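Local coordinates for protein BIFUNCTIONAL PROTEIN Proline utilization A (PutA) (Corynebacterium freiburgense, PDB 5UX5) that catalyses both oxidative steps from proline to glutamate, pairing an FAD-dependent proline dehydrogenase with an NAD-dependent aldehyde dehydrogenase in one chain, at residues 183-188 with 228-233; 262-267 with 293-298; 557-562 with 880-885. All coordinates share one frame; numbering follows the deposited sequence.

Interactions 1 and 2 are neighbouring parts of one parallel sheet in the proline dehydrogenase region, their centres about 12 Å apart. Strands 228-232 and 260-265 pair between them, joined by a probable hydrogen bond of 3.2 Å from Val-263 N to Leu-231 O, and Arg-296 NH2 reaches Tyr-185 OH at 3.1 Å, probably also a hydrogen bond. Both contacts touch the flavin of the same FAD, from different strands. Interaction 3 belongs to the aldehyde dehydrogenase region. Its centre lies about 42 Å from that of interaction 1 and 38 Å from that of interaction 2, and a sulfate ion, probably from the crystallisation liquor, is bound at its loop.

Interaction 1: 183-188 with 228-233; sequences VDYVSI and FINLDM. With FAD (flavin-adenine dinucleotide), chain E.
Tyr-185 and Phe-228 stand side by side on neighbouring parallel strands. Their paired places in the register put both on one face of the sheet, and CG anti to the backbone N in each (chi1 -172° and -169°) keeps the rings together. The pair is oblique, with planes 42° apart, and Phe-228 CD2 lies over the centre of the Tyr-185 ring, 3.4 Å above its plane. Further along this face the slim Ser-187 and Asn-230 let their CB atoms approach to 3.6 Å. On the opposite face branched aliphatic side chains meet instead: Val-186 CG2 is 4.0 Å from Ile-229 CG1, and Ile-188 is paired in register with Leu-231.

These two faces are those of a strand pair in a TIM barrel, the fold of proline dehydrogenase. The aliphatic residues pack outward on the surrounding helices, with Val-186 and Ile-188 against helix 164-178 and Ile-229 against helix 202-221, whereas the aromatic and polar residues look into the barrel.

Five backbone hydrogen bonds hold the strands together, running from Phe-228 N to Asp-184 O at one end to Asp-232 N to Ile-188 O at the other. Val-186 uses both its N-H and its carbonyl, toward Phe-228 and Asn-230.

Inside the barrel, two polar ends have partners on other strands: the Tyr-185 hydroxyl is hydrogen-bonded to Arg-296 and Glu-376, and Ser-187 OG to Asn-153. Within 228-233, Asn-230 ND2 gives Asp-232 OD1 a weak hydrogen bond of 2.8 Å. Next in the chain, Met-233 offers its carbonyl oxygen to the flavin N3-H, with Met-233 O 2.9 Å from FAD N3 and a nearly straight 165°, a role for the main chain that makes no demand on the side chain.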
loop_
_atom_site.group_PDB
_atom_site.type_symbol
_atom_site.label_atom_id
_atom_site.label_comp_id
_atom_site.label_asym_id
_atom_site.label_seq_id
_atom_site.Cartn_x
_atom_site.Cartn_y
_atom_site.Cartn_z
ATOM N N VAL A 183 -41.473 2.628 -6.660
ATOM C CA VAL A 183 -40.272 2.250 -5.921
ATOM C C VAL A 183 -40.464 2.610 -4.452
ATOM O O VAL A 183 -40.655 3.783 -4.111
ATOM C CB VAL A 183 -39.025 2.946 -6.505
ATOM C CG1 VAL A 183 -37.793 2.728 -5.630
ATOM C CG2 VAL A 183 -38.748 2.457 -7.907
ATOM N N ASP A 184 -40.349 1.599 -3.578
ATOM C CA ASP A 184 -40.533 1.752 -2.137
ATOM C C ASP A 184 -39.233 1.872 -1.368
ATOM O O ASP A 184 -39.254 2.301 -0.214
ATOM C CB ASP A 184 -41.251 0.544 -1.514
ATOM C CG ASP A 184 -42.548 0.184 -2.193
ATOM O OD1 ASP A 184 -43.292 1.084 -2.623
ATOM O OD2 ASP A 184 -42.826 -1.039 -2.253
ATOM N N TYR A 185 -38.118 1.449 -1.944
ATOM C CA TYR A 185 -36.945 1.142 -1.134
ATOM C C TYR A 185 -35.711 1.237 -2.013
ATOM O O TYR A 185 -35.580 0.472 -2.975
ATOM C CB TYR A 185 -37.109 -0.250 -0.556
ATOM C CG TYR A 185 -36.124 -0.727 0.466
ATOM C CD1 TYR A 185 -34.744 -0.605 0.274
ATOM C CD2 TYR A 185 -36.570 -1.390 1.596
ATOM C CE1 TYR A 185 -33.837 -1.095 1.219
ATOM C CE2 TYR A 185 -35.677 -1.897 2.526
ATOM C CZ TYR A 185 -34.312 -1.744 2.340
ATOM O OH TYR A 185 -33.444 -2.249 3.283
ATOM N N VAL A 186 -34.821 2.163 -1.698
ATOM C CA VAL A 186 -33.528 2.235 -2.362
ATOM C C VAL A 186 -32.450 2.074 -1.305
ATOM O O VAL A 186 -32.619 2.467 -0.147
ATOM C CB VAL A 186 -33.334 3.554 -3.147
ATOM C CG1 VAL A 186 -34.391 3.686 -4.228
ATOM C CG2 VAL A 186 -33.343 4.763 -2.210
ATOM N N SER A 187 -31.326 1.511 -1.705
ATOM C CA SER A 187 -30.209 1.432 -0.782
ATOM C C SER A 187 -28.954 1.853 -1.528
ATOM O O SER A 187 -28.837 1.628 -2.730
ATOM C CB SER A 187 -30.081 0.022 -0.105
ATOM O OG SER A 187 -30.131 -1.069 -1.001
ATOM N N ILE A 188 -28.067 2.555 -0.821
ATOM C CA ILE A 188 -26.869 3.161 -1.389
ATOM C C ILE A 188 -25.769 3.164 -0.322
ATOM O O ILE A 188 -26.046 3.065 0.881
ATOM C CB ILE A 188 -27.192 4.596 -1.889
ATOM C CG1 ILE A 188 -26.042 5.176 -2.732
ATOM C CG2 ILE A 188 -27.587 5.509 -0.728
ATOM C CD1 ILE A 188 -26.316 6.535 -3.292
ATOM N N PHE A 228 -38.299 4.335 1.507
ATOM C CA PHE A 228 -37.262 3.905 2.447
ATOM C C PHE A 228 -35.869 3.983 1.824
ATOM O O PHE A 228 -35.634 3.438 0.735
ATOM C CB PHE A 228 -37.544 2.467 2.885
ATOM C CG PHE A 228 -36.709 1.991 4.024
ATOM C CD1 PHE A 228 -37.103 2.206 5.334
ATOM C CD2 PHE A 228 -35.533 1.281 3.781
ATOM C CE1 PHE A 228 -36.335 1.752 6.379
ATOM C CE2 PHE A 228 -34.748 0.824 4.823
ATOM C CZ PHE A 228 -35.155 1.047 6.123
ATOM N N ILE A 229 -34.944 4.630 2.536
ATOM C CA ILE A 229 -33.540 4.747 2.144
ATOM C C ILE A 229 -32.694 3.943 3.121
ATOM O O ILE A 229 -32.772 4.146 4.341
ATOM C CB ILE A 229 -33.079 6.217 2.114
ATOM C CG1 ILE A 229 -33.837 6.995 1.039
ATOM C CG2 ILE A 229 -31.574 6.325 1.934
ATOM C CD1 ILE A 229 -33.793 8.471 1.235
ATOM N N ASN A 230 -31.883 3.037 2.583
ATOM C CA ASN A 230 -30.979 2.236 3.391
ATOM C C ASN A 230 -29.537 2.579 3.055
ATOM O O ASN A 230 -29.176 2.725 1.881
ATOM C CB ASN A 230 -31.217 0.743 3.219
ATOM C CG ASN A 230 -30.370 -0.058 4.159
ATOM O OD1 ASN A 230 -30.740 -0.305 5.303
ATOM N ND2 ASN A 230 -29.203 -0.439 3.691
ATOM N N LEU A 231 -28.730 2.757 4.096
ATOM C CA LEU A 231 -27.304 2.982 3.938
ATOM C C LEU A 231 -26.612 1.628 4.041
ATOM O O LEU A 231 -26.636 0.985 5.099
ATOM C CB LEU A 231 -26.783 3.976 4.980
ATOM C CG LEU A 231 -27.186 5.446 4.904
ATOM C CD1 LEU A 231 -26.628 6.254 6.044
ATOM C CD2 LEU A 231 -26.729 6.046 3.598
ATOM N N ASP A 232 -25.998 1.198 2.941
ATOM C CA ASP A 232 -25.286 -0.074 2.925
ATOM C C ASP A 232 -23.881 0.094 3.509
ATOM O O ASP A 232 -23.355 1.210 3.640
ATOM C CB ASP A 232 -25.175 -0.642 1.505
ATOM C CG ASP A 232 -26.508 -1.070 0.927
ATOM O OD1 ASP A 232 -27.463 -1.248 1.705
ATOM O OD2 ASP A 232 -26.596 -1.240 -0.308
ATOM N N MET A 233 -23.281 -1.040 3.866
ATOM C CA MET A 233 -21.910 -1.094 4.364
ATOM C C MET A 233 -21.193 -2.269 3.736
ATOM O O MET A 233 -21.731 -3.378 3.714
ATOM C CB MET A 233 -21.857 -1.224 5.880
ATOM C CG MET A 233 -22.289 0.036 6.534
ATOM S SD MET A 233 -21.663 0.159 8.169
ATOM C CE MET A 233 -20.143 -0.752 7.933
HETATM P PA FAD E . -24.527 -18.517 5.162
HETATM O O1A FAD E . -23.864 -19.715 4.400
HETATM O O2A FAD E . -25.225 -18.771 6.415
HETATM O O5B FAD E . -23.653 -17.406 5.608
HETATM C C5B FAD E . -22.482 -17.097 4.875
HETATM C C4B FAD E . -21.746 -15.981 5.592
HETATM O O4B FAD E . -20.992 -16.481 6.658
HETATM C C3B FAD E . -20.775 -15.256 4.716
HETATM O O3B FAD E . -21.316 -14.288 3.888
HETATM C C2B FAD E . -19.829 -14.680 5.707
HETATM O O2B FAD E . -20.230 -13.428 6.127
HETATM C C1B FAD E . -19.813 -15.720 6.790
HETATM N N9A FAD E . -18.652 -16.594 6.721
HETATM C C8A FAD E . -18.500 -17.705 5.903
HETATM N N7A FAD E . -17.283 -18.248 6.099
HETATM C C5A FAD E . -16.573 -17.542 7.065
HETATM C C6A FAD E . -15.303 -17.672 7.659
HETATM N N6A FAD E . -14.351 -18.710 7.303
HETATM N N1A FAD E . -14.935 -16.785 8.598
HETATM C C2A FAD E . -15.777 -15.768 8.964
HETATM N N3A FAD E . -17.018 -15.615 8.404
HETATM C C4A FAD E . -17.443 -16.471 7.467
HETATM N N1 FAD E . -23.554 -7.972 2.735
HETATM C C2 FAD E . -22.868 -6.791 3.199
HETATM O O2 FAD E . -21.572 -6.917 3.639
HETATM N N3 FAD E . -23.507 -5.546 3.130
HETATM C C4 FAD E . -24.816 -5.420 2.664
HETATM O O4 FAD E . -25.430 -4.179 2.620
HETATM C C4X FAD E . -25.598 -6.654 2.331
HETATM N N5 FAD E . -26.953 -6.619 2.025
HETATM C C5X FAD E . -27.664 -7.800 1.767
HETATM C C6 FAD E . -29.035 -7.771 1.452
HETATM C C7 FAD E . -29.704 -8.962 1.195
HETATM C C7M FAD E . -31.164 -8.964 0.847
HETATM C C8 FAD E . -29.053 -10.168 1.264
HETATM C C8M FAD E . -29.780 -11.445 0.989
HETATM C C9 FAD E . -27.701 -10.204 1.572
HETATM C C9A FAD E . -27.017 -9.029 1.823
HETATM N N10 FAD E . -25.632 -9.109 2.153
HETATM C C10 FAD E . -24.904 -7.927 2.411
HETATM C "C1'" FAD E . -24.953 -10.417 2.160
HETATM C "C2'" FAD E . -24.776 -11.090 3.494
HETATM O "O2'" FAD E . -23.875 -10.355 4.243
HETATM C "C3'" FAD E . -24.293 -12.531 3.221
HETATM O "O3'" FAD E . -23.061 -12.455 2.615
HETATM C "C4'" FAD E . -25.175 -13.435 2.353
HETATM O "O4'" FAD E . -26.512 -13.088 2.377
HETATM C "C5'" FAD E . -24.971 -14.943 2.622
HETATM O "O5'" FAD E . -24.973 -15.340 3.989
HETATM P P FAD E . -26.115 -16.267 4.670
HETATM O O1P FAD E . -26.757 -15.772 6.021
HETATM O O2P FAD E . -27.035 -16.467 3.405
HETATM O O3P FAD E . -25.649 -17.811 4.504
#

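Interaction 2: 262-267 with 293-298; sequences IVLQAY and IKIRLV. With FAD (flavin-adenine dinucleotide), chain E.
Val-263 lays CG2 against the Arg-296 side chain, 3.5 Å from NH1, while its CG1 meets Val-298 CG2 at 3.8 Å. A compact branched residue thus fills the angle between an arginine and a valine that both face the flavin. Arg-296 leaves the strand with CG anti to its backbone N and bends at chi3 (-63°), which brings NH1 to a weak hydrogen bond of 3.1 Å with FAD N5. Glu-376 pairs with the guanidinium through a salt bridge to NE. Val-298 CG1 lies 3.5 Å from FAD C4X, an apolar contact suited to the flavin ring, and Gln-265 extends to give FAD O2 a hydrogen bond from NE2 at 2.7 Å.

Strand 260-265, helix 271-287 and strand 293-298 form a beta-alpha-beta unit of the proline dehydrogenase TIM barrel. Five backbone hydrogen bonds join its strands, from Ile-262 N to Lys-294 O through to Ala-266 N to Val-298 O, the last 2.7 Å long. Away from the cofactor, Leu-264 CG rests 4.2 Å from Ile-295 CG2, and both side chains pack on Leu-275 of the connecting helix.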
loop_
_atom_site.group_PDB
_atom_site.type_symbol
_atom_site.label_atom_id
_atom_site.label_comp_id
_atom_site.label_asym_id
_atom_site.label_seq_id
_atom_site.Cartn_x
_atom_site.Cartn_y
_atom_site.Cartn_z
ATOM N N ILE A 262 -30.153 1.226 8.096
ATOM C CA ILE A 262 -28.708 1.070 8.035
ATOM C C ILE A 262 -28.403 -0.402 8.245
ATOM O O ILE A 262 -29.139 -1.108 8.943
ATOM C CB ILE A 262 -27.993 1.950 9.089
ATOM C CG1 ILE A 262 -26.474 1.791 8.993
ATOM C CG2 ILE A 262 -28.423 1.581 10.484
ATOM C CD1 ILE A 262 -25.746 2.706 9.931
ATOM N N VAL A 263 -27.288 -0.860 7.646
ATOM C CA VAL A 263 -26.849 -2.260 7.685
ATOM C C VAL A 263 -25.831 -2.451 8.803
ATOM O O VAL A 263 -24.961 -1.603 9.016
ATOM C CB VAL A 263 -26.233 -2.680 6.333
ATOM C CG1 VAL A 263 -25.536 -3.991 6.458
ATOM C CG2 VAL A 263 -27.294 -2.803 5.268
ATOM N N LEU A 264 -25.941 -3.555 9.529
ATOM C CA LEU A 264 -24.840 -4.038 10.360
ATOM C C LEU A 264 -24.405 -5.414 9.872
ATOM O O LEU A 264 -25.245 -6.274 9.582
ATOM C CB LEU A 264 -25.203 -4.094 11.846
ATOM C CG LEU A 264 -25.344 -2.712 12.484
ATOM C CD1 LEU A 264 -25.642 -2.790 14.009
ATOM C CD2 LEU A 264 -24.112 -1.882 12.185
ATOM N N GLN A 265 -23.096 -5.604 9.746
ATOM C CA GLN A 265 -22.534 -6.892 9.348
ATOM C C GLN A 265 -22.200 -7.678 10.613
ATOM O O GLN A 265 -21.291 -7.300 11.364
ATOM C CB GLN A 265 -21.288 -6.708 8.488
ATOM C CG GLN A 265 -21.357 -5.527 7.581
ATOM C CD GLN A 265 -20.072 -5.278 6.811
ATOM O OE1 GLN A 265 -19.185 -4.558 7.289
ATOM N NE2 GLN A 265 -20.011 -5.777 5.586
ATOM N N ALA A 266 -22.921 -8.784 10.835
ATOM C CA ALA A 266 -22.706 -9.601 12.025
ATOM C C ALA A 266 -21.331 -10.259 12.082
ATOM O O ALA A 266 -20.918 -10.654 13.175
ATOM C CB ALA A 266 -23.752 -10.713 12.119
ATOM N N TYR A 267 -20.589 -10.370 10.970
ATOM C CA TYR A 267 -19.268 -10.968 11.130
ATOM C C TYR A 267 -18.274 -10.010 11.778
ATOM O O TYR A 267 -17.145 -10.412 12.085
ATOM C CB TYR A 267 -18.731 -11.539 9.798
ATOM C CG TYR A 267 -18.315 -10.577 8.682
ATOM C CD1 TYR A 267 -18.243 -9.198 8.880
ATOM C CD2 TYR A 267 -17.997 -11.068 7.413
ATOM C CE1 TYR A 267 -17.845 -8.347 7.867
ATOM C CE2 TYR A 267 -17.610 -10.212 6.388
ATOM C CZ TYR A 267 -17.537 -8.852 6.617
ATOM O OH TYR A 267 -17.146 -7.987 5.607
ATOM N N ILE A 293 -36.058 3.667 13.479
ATOM C CA ILE A 293 -35.001 3.292 12.557
ATOM C C ILE A 293 -35.190 1.822 12.218
ATOM O O ILE A 293 -35.995 1.120 12.835
ATOM C CB ILE A 293 -33.601 3.560 13.128
ATOM C CG1 ILE A 293 -33.344 2.700 14.355
ATOM C CG2 ILE A 293 -33.465 4.985 13.511
ATOM C CD1 ILE A 293 -31.920 2.808 14.867
ATOM N N LYS A 294 -34.460 1.359 11.205
ATOM C CA LYS A 294 -34.447 -0.052 10.832
ATOM C C LYS A 294 -33.017 -0.490 10.603
ATOM O O LYS A 294 -32.261 0.190 9.909
ATOM C CB LYS A 294 -35.253 -0.350 9.569
ATOM C CG LYS A 294 -35.249 -1.814 9.173
ATOM C CD LYS A 294 -36.127 -2.082 7.960
ATOM C CE LYS A 294 -36.066 -3.538 7.509
ATOM N NZ LYS A 294 -36.603 -3.751 6.146
ATOM N N ILE A 295 -32.650 -1.623 11.180
ATOM C CA ILE A 295 -31.344 -2.219 10.962
ATOM C C ILE A 295 -31.529 -3.437 10.078
ATOM O O ILE A 295 -32.389 -4.281 10.341
ATOM C CB ILE A 295 -30.671 -2.536 12.305
ATOM C CG1 ILE A 295 -30.318 -1.183 12.937
ATOM C CG2 ILE A 295 -29.434 -3.416 12.116
ATOM C CD1 ILE A 295 -29.952 -1.188 14.338
ATOM N N ARG A 296 -30.795 -3.477 8.978
ATOM C CA ARG A 296 -30.708 -4.687 8.171
ATOM C C ARG A 296 -29.534 -5.505 8.699
ATOM O O ARG A 296 -28.380 -5.052 8.654
ATOM C CB ARG A 296 -30.518 -4.368 6.685
ATOM C CG ARG A 296 -30.522 -5.636 5.831
ATOM C CD ARG A 296 -29.884 -5.469 4.468
ATOM N NE ARG A 296 -30.593 -4.510 3.645
ATOM C CZ ARG A 296 -30.038 -3.894 2.618
ATOM N NH1 ARG A 296 -28.771 -4.149 2.335
ATOM N NH2 ARG A 296 -30.732 -3.016 1.902
ATOM N N LEU A 297 -29.826 -6.685 9.224
ATOM C CA LEU A 297 -28.800 -7.590 9.714
ATOM C C LEU A 297 -28.313 -8.460 8.571
ATOM O O LEU A 297 -29.104 -9.215 8.002
ATOM C CB LEU A 297 -29.362 -8.478 10.813
ATOM C CG LEU A 297 -29.320 -7.895 12.201
ATOM C CD1 LEU A 297 -29.460 -9.044 13.171
ATOM C CD2 LEU A 297 -28.040 -7.170 12.362
ATOM N N VAL A 298 -27.019 -8.372 8.249
ATOM C CA VAL A 298 -26.379 -9.236 7.261
ATOM C C VAL A 298 -25.213 -9.938 7.943
ATOM O O VAL A 298 -24.757 -9.531 9.017
ATOM C CB VAL A 298 -25.891 -8.469 6.007
ATOM C CG1 VAL A 298 -27.004 -7.575 5.410
ATOM C CG2 VAL A 298 -24.657 -7.657 6.328
HETATM P PA FAD E . -24.527 -18.517 5.162
HETATM O O1A FAD E . -23.864 -19.715 4.400
HETATM O O2A FAD E . -25.225 -18.771 6.415
HETATM O O5B FAD E . -23.653 -17.406 5.608
HETATM C C5B FAD E . -22.482 -17.097 4.875
HETATM C C4B FAD E . -21.746 -15.981 5.592
HETATM O O4B FAD E . -20.992 -16.481 6.658
HETATM C C3B FAD E . -20.775 -15.256 4.716
HETATM O O3B FAD E . -21.316 -14.288 3.888
HETATM C C2B FAD E . -19.829 -14.680 5.707
HETATM O O2B FAD E . -20.230 -13.428 6.127
HETATM C C1B FAD E . -19.813 -15.720 6.790
HETATM N N9A FAD E . -18.652 -16.594 6.721
HETATM C C8A FAD E . -18.500 -17.705 5.903
HETATM N N7A FAD E . -17.283 -18.248 6.099
HETATM C C5A FAD E . -16.573 -17.542 7.065
HETATM C C6A FAD E . -15.303 -17.672 7.659
HETATM N N6A FAD E . -14.351 -18.710 7.303
HETATM N N1A FAD E . -14.935 -16.785 8.598
HETATM C C2A FAD E . -15.777 -15.768 8.964
HETATM N N3A FAD E . -17.018 -15.615 8.404
HETATM C C4A FAD E . -17.443 -16.471 7.467
HETATM N N1 FAD E . -23.554 -7.972 2.735
HETATM C C2 FAD E . -22.868 -6.791 3.199
HETATM O O2 FAD E . -21.572 -6.917 3.639
HETATM N N3 FAD E . -23.507 -5.546 3.130
HETATM C C4 FAD E . -24.816 -5.420 2.664
HETATM O O4 FAD E . -25.430 -4.179 2.620
HETATM C C4X FAD E . -25.598 -6.654 2.331
HETATM N N5 FAD E . -26.953 -6.619 2.025
HETATM C C5X FAD E . -27.664 -7.800 1.767
HETATM C C6 FAD E . -29.035 -7.771 1.452
HETATM C C7 FAD E . -29.704 -8.962 1.195
HETATM C C7M FAD E . -31.164 -8.964 0.847
HETATM C C8 FAD E . -29.053 -10.168 1.264
HETATM C C8M FAD E . -29.780 -11.445 0.989
HETATM C C9 FAD E . -27.701 -10.204 1.572
HETATM C C9A FAD E . -27.017 -9.029 1.823
HETATM N N10 FAD E . -25.632 -9.109 2.153
HETATM C C10 FAD E . -24.904 -7.927 2.411
HETATM C "C1'" FAD E . -24.953 -10.417 2.160
HETATM C "C2'" FAD E . -24.776 -11.090 3.494
HETATM O "O2'" FAD E . -23.875 -10.355 4.243
HETATM C "C3'" FAD E . -24.293 -12.531 3.221
HETATM O "O3'" FAD E . -23.061 -12.455 2.615
HETATM C "C4'" FAD E . -25.175 -13.435 2.353
HETATM O "O4'" FAD E . -26.512 -13.088 2.377
HETATM C "C5'" FAD E . -24.971 -14.943 2.622
HETATM O "O5'" FAD E . -24.973 -15.340 3.989
HETATM P P FAD E . -26.115 -16.267 4.670
HETATM O O1P FAD E . -26.757 -15.772 6.021
HETATM O O2P FAD E . -27.035 -16.467 3.405
HETATM O O3P FAD E . -25.649 -17.811 4.504
#

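Interaction 3: 557-562 with 880-885; sequences VSEAID and AIVQRQ. With SO4 (sulfate ion), chain G.
This is a small, mostly apolar contact without hydrogen bonds between its segments, in which one turn of helix 550-574 meets the loop between strands 870-873 and 890-891 of the aldehyde dehydrogenase region. Val-882 carries it. Its CG2 is directed at the helix between two residues one turn apart, 3.6 Å from Asp-562 CB and 4.0 Å from Glu-559 CG, so a compact branched side chain touches the aliphatic stems of two acids and not their carboxylates.

Those carboxylates go different ways. Asp-562 turns to the main-chain N of Ala-469 and to the side-chain amide of Asn-468, which also binds the carbonyl of Val-882 and so links helix and loop. Glu-559, with CG anti to its backbone N (chi1 -160°) and an extended chain, reaches along the loop until OE2 is 3.6 Å from Ala-880 O; both atoms are acceptors, so this is mere proximity.

The loop is braced from within. Gln-885 is long enough to fold back: its OE1 accepts the N-H of Ile-881 at 2.7 Å and 167°, while NE2 bonds to Asn-967, and its own N binds Ile-881 O at 2.8 Å. Ala-880 gives its N-H to O2 of a sulfate, probably from the crystallisation liquor, at 3.0 Å; Gly-879 N and Ser-726 OG bind the same ion. An anion held by loop amides and a serine is consistent with the site that, in related glutamate semialdehyde dehydrogenases, receives the substrate carboxylate.

Around the contact, Val-882 packs further along helix 550-574 on Phe-563 and Tyr-566, and Gln-883 binds Arg-569 of that helix. The helix's other sides rest on helices 517-533 and 535-544, through Ile-561 and Val-557.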
loop_
_atom_site.group_PDB
_atom_site.type_symbol
_atom_site.label_atom_id
_atom_site.label_comp_id
_atom_site.label_asym_id
_atom_site.label_seq_id
_atom_site.Cartn_x
_atom_site.Cartn_y
_atom_site.Cartn_z
ATOM N N VAL A 557 7.216 6.301 9.065
ATOM C CA VAL A 557 7.658 6.014 10.423
ATOM C C VAL A 557 7.792 4.504 10.606
ATOM O O VAL A 557 8.685 4.017 11.310
ATOM C CB VAL A 557 6.697 6.663 11.439
ATOM C CG1 VAL A 557 7.047 6.236 12.871
ATOM C CG2 VAL A 557 6.747 8.179 11.283
ATOM N N SER A 558 6.905 3.739 9.974
ATOM C CA SER A 558 7.054 2.298 10.031
ATOM C C SER A 558 8.324 1.857 9.332
ATOM O O SER A 558 9.039 0.983 9.848
ATOM C CB SER A 558 5.831 1.616 9.444
ATOM O OG SER A 558 4.746 1.900 10.311
ATOM N N GLU A 559 8.625 2.460 8.170
ATOM C CA GLU A 559 9.856 2.143 7.464
ATOM C C GLU A 559 11.068 2.433 8.345
ATOM O O GLU A 559 12.025 1.644 8.389
ATOM C CB GLU A 559 9.917 2.910 6.136
ATOM C CG GLU A 559 10.892 2.328 5.083
ATOM C CD GLU A 559 10.887 3.077 3.744
ATOM O OE1 GLU A 559 10.473 4.239 3.724
ATOM O OE2 GLU A 559 11.275 2.512 2.696
ATOM N N ALA A 560 11.047 3.561 9.061
ATOM C CA ALA A 560 12.190 3.899 9.897
ATOM C C ALA A 560 12.341 2.897 11.035
ATOM O O ALA A 560 13.460 2.553 11.423
ATOM C CB ALA A 560 12.055 5.323 10.439
ATOM N N ILE A 561 11.231 2.430 11.601
ATOM C CA ILE A 561 11.333 1.396 12.619
ATOM C C ILE A 561 11.819 0.078 12.007
ATOM O O ILE A 561 12.697 -0.601 12.562
ATOM C CB ILE A 561 9.990 1.276 13.361
ATOM C CG1 ILE A 561 9.729 2.605 14.078
ATOM C CG2 ILE A 561 10.040 0.152 14.389
ATOM C CD1 ILE A 561 8.355 2.803 14.678
ATOM N N ASP A 562 11.275 -0.294 10.850
ATOM C CA ASP A 562 11.689 -1.531 10.201
ATOM C C ASP A 562 13.180 -1.531 9.868
ATOM O O ASP A 562 13.840 -2.567 9.998
ATOM C CB ASP A 562 10.863 -1.789 8.938
ATOM C CG ASP A 562 9.427 -2.228 9.238
ATOM O OD1 ASP A 562 9.065 -2.425 10.421
ATOM O OD2 ASP A 562 8.655 -2.386 8.266
ATOM N N ALA A 880 7.347 0.859 -0.952
ATOM C CA ALA A 880 8.162 -0.326 -0.745
ATOM C C ALA A 880 8.344 -0.560 0.727
ATOM O O ALA A 880 8.636 0.372 1.478
ATOM C CB ALA A 880 9.523 -0.172 -1.403
ATOM N N ILE A 881 8.111 -1.794 1.151
ATOM C CA ILE A 881 8.191 -2.152 2.556
ATOM C C ILE A 881 9.441 -2.996 2.777
ATOM O O ILE A 881 9.689 -3.967 2.049
ATOM C CB ILE A 881 6.906 -2.854 3.016
ATOM C CG1 ILE A 881 5.796 -1.783 3.180
ATOM C CG2 ILE A 881 7.148 -3.541 4.318
ATOM C CD1 ILE A 881 4.419 -2.279 3.034
ATOM N N VAL A 882 10.216 -2.621 3.796
ATOM C CA VAL A 882 11.464 -3.265 4.175
ATOM C C VAL A 882 11.323 -4.774 4.088
ATOM O O VAL A 882 10.316 -5.343 4.508
ATOM C CB VAL A 882 11.885 -2.864 5.594
ATOM C CG1 VAL A 882 13.014 -3.755 6.054
ATOM C CG2 VAL A 882 12.299 -1.422 5.634
ATOM N N GLN A 883 12.294 -5.408 3.451
ATOM C CA GLN A 883 12.385 -6.850 3.285
ATOM C C GLN A 883 11.326 -7.433 2.358
ATOM O O GLN A 883 11.608 -8.402 1.650
ATOM C CB GLN A 883 12.357 -7.543 4.636
ATOM C CG GLN A 883 12.702 -8.979 4.495
ATOM C CD GLN A 883 12.362 -9.768 5.732
ATOM O OE1 GLN A 883 13.181 -10.558 6.211
ATOM N NE2 GLN A 883 11.152 -9.558 6.265
ATOM N N ARG A 884 10.109 -6.874 2.350
ATOM C CA ARG A 884 9.113 -7.292 1.362
ATOM C C ARG A 884 9.547 -6.887 -0.034
ATOM O O ARG A 884 9.521 -7.697 -0.962
ATOM C CB ARG A 884 7.753 -6.680 1.667
ATOM C CG ARG A 884 6.940 -7.332 2.745
ATOM C CD ARG A 884 5.515 -6.820 2.667
ATOM N NE ARG A 884 4.789 -6.934 3.924
ATOM C CZ ARG A 884 3.601 -6.371 4.134
ATOM N NH1 ARG A 884 3.034 -5.666 3.178
ATOM N NH2 ARG A 884 2.989 -6.497 5.296
ATOM N N GLN A 885 9.859 -5.603 -0.216
ATOM C CA GLN A 885 10.347 -5.046 -1.482
ATOM C C GLN A 885 11.601 -4.253 -1.144
ATOM O O GLN A 885 11.533 -3.046 -0.872
ATOM C CB GLN A 885 9.298 -4.166 -2.164
ATOM C CG GLN A 885 7.969 -4.868 -2.417
ATOM C CD GLN A 885 6.968 -4.588 -1.309
ATOM O OE1 GLN A 885 7.094 -3.585 -0.590
ATOM N NE2 GLN A 885 5.988 -5.491 -1.137
HETATM S S SO4 G . 9.105 4.156 -1.976
HETATM O O1 SO4 G . 7.852 4.610 -1.366
HETATM O O2 SO4 G . 8.767 2.921 -2.684
HETATM O O3 SO4 G . 10.175 3.975 -0.971
HETATM O O4 SO4 G . 9.569 5.174 -2.907
#